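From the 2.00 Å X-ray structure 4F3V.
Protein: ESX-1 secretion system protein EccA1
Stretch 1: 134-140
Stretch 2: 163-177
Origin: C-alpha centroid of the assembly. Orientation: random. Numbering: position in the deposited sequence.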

# COMPACT_ATOMS: atom_id res chain seq x y z
N GLU A 134 -1.17 0.31 -16.31
CA GLU A 134 -0.04 1.19 -16.11
C GLU A 134 -0.24 2.09 -14.88
O GLU A 134 0.69 2.35 -14.13
CB GLU A 134 0.17 2.08 -17.34
CG GLU A 134 0.69 1.36 -18.58
CD GLU A 134 -0.40 0.81 -19.49
OE1 GLU A 134 -1.59 0.73 -19.08
OE2 GLU A 134 -0.06 0.48 -20.64
N HIS A 135 -1.47 2.56 -14.70
CA HIS A 135 -1.82 3.41 -13.58
C HIS A 135 -1.62 2.75 -12.24
O HIS A 135 -1.25 3.40 -11.28
CB HIS A 135 -3.27 3.86 -13.75
CG HIS A 135 -4.27 2.72 -13.73
ND1 HIS A 135 -4.46 1.87 -14.78
CD2 HIS A 135 -5.13 2.28 -12.72
CE1 HIS A 135 -5.39 0.96 -14.46
NE2 HIS A 135 -5.81 1.21 -13.20
N LEU A 136 -1.86 1.43 -12.18
CA LEU A 136 -1.65 0.68 -10.95
C LEU A 136 -0.18 0.60 -10.58
O LEU A 136 0.17 0.76 -9.42
CB LEU A 136 -2.19 -0.74 -11.08
CG LEU A 136 -3.71 -0.88 -11.07
CD1 LEU A 136 -4.07 -2.29 -11.53
CD2 LEU A 136 -4.30 -0.53 -9.71
N VAL A 137 0.68 0.36 -11.56
CA VAL A 137 2.12 0.40 -11.34
C VAL A 137 2.59 1.80 -10.96
O VAL A 137 3.42 1.92 -10.07
CB VAL A 137 2.92 -0.13 -12.55
CG1 VAL A 137 4.43 0.12 -12.39
CG2 VAL A 137 2.62 -1.62 -12.73
N ALA A 138 2.07 2.83 -11.61
CA ALA A 138 2.40 4.21 -11.23
C ALA A 138 2.03 4.46 -9.78
O ALA A 138 2.82 5.02 -9.02
CB ALA A 138 1.75 5.24 -12.14
N TRP A 139 0.82 4.02 -9.40
CA TRP A 139 0.38 4.13 -8.01
C TRP A 139 1.34 3.43 -7.07
O TRP A 139 1.77 4.02 -6.05
CB TRP A 139 -1.05 3.60 -7.81
CG TRP A 139 -1.38 3.58 -6.34
CD1 TRP A 139 -1.45 2.48 -5.51
CD2 TRP A 139 -1.52 4.74 -5.46
NE1 TRP A 139 -1.69 2.86 -4.21
CE2 TRP A 139 -1.75 4.21 -4.12
CE3 TRP A 139 -1.53 6.13 -5.65
CZ2 TRP A 139 -1.96 5.04 -3.03
CZ3 TRP A 139 -1.75 6.95 -4.54
CH2 TRP A 139 -1.95 6.41 -3.26
N MET A 140 1.71 2.19 -7.39
CA MET A 140 2.66 1.47 -6.53
C MET A 140 4.04 2.14 -6.46
O MET A 140 4.67 2.16 -5.40
CB MET A 140 2.82 0.02 -6.94
CG MET A 140 1.55 -0.81 -6.83
SD MET A 140 0.61 -0.59 -5.30
CE MET A 140 1.80 -0.90 -3.99
N LYS A 163 -5.78 11.54 -16.10
CA LYS A 163 -6.07 10.67 -17.23
C LYS A 163 -6.27 9.20 -16.85
O LYS A 163 -6.37 8.34 -17.72
CB LYS A 163 -4.93 10.79 -18.27
CG LYS A 163 -4.89 12.10 -19.05
CD LYS A 163 -3.52 12.33 -19.74
CE LYS A 163 -3.03 11.15 -20.58
NZ LYS A 163 -3.83 10.96 -21.82
N TRP A 164 -6.33 8.88 -15.56
CA TRP A 164 -6.53 7.48 -15.17
C TRP A 164 -7.97 7.03 -15.31
O TRP A 164 -8.88 7.84 -15.17
CB TRP A 164 -6.05 7.28 -13.75
CG TRP A 164 -4.56 7.45 -13.61
CD1 TRP A 164 -3.65 7.92 -14.55
CD2 TRP A 164 -3.77 7.20 -12.42
NE1 TRP A 164 -2.38 7.94 -14.05
CE2 TRP A 164 -2.37 7.51 -12.78
CE3 TRP A 164 -4.05 6.73 -11.15
CZ2 TRP A 164 -1.35 7.38 -11.90
CZ3 TRP A 164 -2.99 6.61 -10.26
CH2 TRP A 164 -1.67 6.93 -10.62
N PRO A 165 -8.20 5.72 -15.58
CA PRO A 165 -9.60 5.24 -15.63
C PRO A 165 -10.25 5.25 -14.24
O PRO A 165 -11.31 5.85 -13.99
CB PRO A 165 -9.47 3.78 -16.12
CG PRO A 165 -8.07 3.64 -16.62
CD PRO A 165 -7.25 4.63 -15.85
N ASP A 166 -9.52 4.62 -13.32
CA ASP A 166 -10.00 4.28 -12.01
C ASP A 166 -10.05 5.57 -11.19
O ASP A 166 -9.01 6.11 -10.83
CB ASP A 166 -9.01 3.25 -11.46
CG ASP A 166 -9.38 2.75 -10.10
OD1 ASP A 166 -10.20 3.41 -9.44
OD2 ASP A 166 -8.84 1.68 -9.70
N LYS A 167 -11.26 6.07 -10.95
CA LYS A 167 -11.42 7.36 -10.29
C LYS A 167 -11.08 7.30 -8.80
O LYS A 167 -10.73 8.33 -8.22
CB LYS A 167 -12.82 7.95 -10.49
CG LYS A 167 -13.09 8.42 -11.92
CD LYS A 167 -14.00 9.64 -11.99
CE LYS A 167 -14.81 9.62 -13.29
NZ LYS A 167 -15.64 10.84 -13.44
N PHE A 168 -11.20 6.12 -8.20
CA PHE A 168 -10.76 5.92 -6.84
C PHE A 168 -9.25 6.13 -6.80
O PHE A 168 -8.74 6.90 -5.99
CB PHE A 168 -11.12 4.52 -6.32
CG PHE A 168 -10.70 4.28 -4.90
CD1 PHE A 168 -9.40 3.85 -4.61
CD2 PHE A 168 -11.57 4.51 -3.84
CE1 PHE A 168 -8.99 3.66 -3.30
CE2 PHE A 168 -11.17 4.32 -2.52
CZ PHE A 168 -9.87 3.89 -2.26
N LEU A 169 -8.54 5.43 -7.67
CA LEU A 169 -7.08 5.47 -7.67
C LEU A 169 -6.56 6.85 -8.14
O LEU A 169 -5.55 7.32 -7.65
CB LEU A 169 -6.53 4.33 -8.52
CG LEU A 169 -5.39 3.48 -7.92
CD1 LEU A 169 -5.60 3.11 -6.44
CD2 LEU A 169 -5.27 2.18 -8.69
N ALA A 170 -7.28 7.49 -9.07
CA ALA A 170 -6.97 8.88 -9.46
C ALA A 170 -7.07 9.84 -8.26
O ALA A 170 -6.23 10.72 -8.05
CB ALA A 170 -7.89 9.34 -10.60
N GLY A 171 -8.09 9.60 -7.43
CA GLY A 171 -8.25 10.31 -6.17
C GLY A 171 -7.11 10.06 -5.20
O GLY A 171 -6.57 11.02 -4.62
N ALA A 172 -6.75 8.78 -5.01
CA ALA A 172 -5.59 8.45 -4.17
C ALA A 172 -4.31 9.15 -4.67
O ALA A 172 -3.48 9.62 -3.87
CB ALA A 172 -5.38 6.94 -4.10
N ALA A 173 -4.15 9.19 -5.98
CA ALA A 173 -3.01 9.83 -6.59
C ALA A 173 -2.95 11.32 -6.26
O ALA A 173 -1.85 11.86 -6.05
CB ALA A 173 -3.05 9.63 -8.10
N GLY A 174 -4.11 11.97 -6.23
CA GLY A 174 -4.23 13.35 -5.79
C GLY A 174 -3.79 13.54 -4.35
O GLY A 174 -3.11 14.51 -4.03
N VAL A 175 -4.14 12.59 -3.48
CA VAL A 175 -3.61 12.59 -2.12
C VAL A 175 -2.08 12.49 -2.12
O VAL A 175 -1.39 13.27 -1.43
CB VAL A 175 -4.21 11.46 -1.27
CG1 VAL A 175 -3.61 11.50 0.14
CG2 VAL A 175 -5.74 11.59 -1.21
N ALA A 176 -1.52 11.56 -2.90
CA ALA A 176 -0.04 11.44 -2.98
C ALA A 176 0.62 12.71 -3.48
O ALA A 176 1.67 13.12 -2.96
CB ALA A 176 0.38 10.23 -3.83
N HIS A 177 -0.01 13.35 -4.46
CA HIS A 177 0.51 14.58 -5.04
C HIS A 177 0.50 15.67 -3.96
O HIS A 177 1.49 16.41 -3.78
CB HIS A 177 -0.34 14.97 -6.27
CG HIS A 177 0.37 15.92 -7.22
ND1 HIS A 177 0.11 15.96 -8.55
CD2 HIS A 177 1.35 16.88 -6.99
CE1 HIS A 177 0.88 16.90 -9.12
NE2 HIS A 177 1.64 17.45 -8.16

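Two helices that run in roughly the same direction can pack largely around aromatic side chains, without a single hydrogen bond between the stretches, and this segment of EccA1 is a compact example. Residues 134-140 are helical throughout. The second stretch enters through a short lead, with Trp-164 through Asp-166 in loop, and is helical from Lys-167 onward; both helices run on beyond the stretches. The two axes cross at 28° and come no closer than 10.7 Å, a wide spacing that leaves room for large rings. The backbones approach more closely at two points: His-135 CA lies 6.4 Å from Trp-164 CA, and Trp-139 CA lies 6.8 Å from Ala-173 CA. One turn of the first helix thus matches a longer span of the second stretch, because the lead into the helix takes part as well.

The start of the second helix is secured by Asp-166 at the N-cap. Asp-166 OD1 accepts a nearly straight hydrogen bond from Leu-169 N (3.2 Å, 169°) and a weak, bent one from Phe-168 N (3.1 Å, 121°), occupying amides that have no preceding helical turn to supply carbonyls.

Trp-139 is the knob of the interface. With chi1 in the t well, its indole sits among Leu-169, Ala-172, Ala-173 and Ala-176, where three alanines offer small side chains around a bulky ring. Leu-169 CD1 lies 4.3 Å from the centroid of the five-membered ring of Trp-139, and Ala-172 CB lies 3.9 Å from that of its six-membered ring; both sit over the face, as CH-pi contacts require. The ring also reaches the backbone, with Trp-139 CZ3 3.3 Å from Ala-172 O. Its NE1 is hydrogen-bonded elsewhere in the structure, so the polar edge of the indole is not left unsatisfied.

Trp-164 reverses the direction of insertion, carrying an indole from the lead toward the first helix. His-135 CB stands 3.8 Å from the centroid of the five-membered ring of Trp-164, 16° off the normal, while His-135 O lies 3.6 Å from Trp-164 CH2. That carbonyl already accepts the helical bond from Trp-139 N, at 2.9 Å from His-135 O. Ala-138 CB extends the apolar contact, 3.8 Å from Trp-164 CZ2.

His-135, with chi1 in the p well, is both donor and receiver of CH-pi packing: Pro-165 CD sits over its imidazole, 4.2 Å from the ring centroid, and Leu-169 CD2 meets the ring edge, 4.0 Å from His-135 CD2. Leu-136 starts away from the second stretch, yet Leu-136 CD2 comes within 3.1 Å of Leu-169 CD2, a notably tight apolar contact.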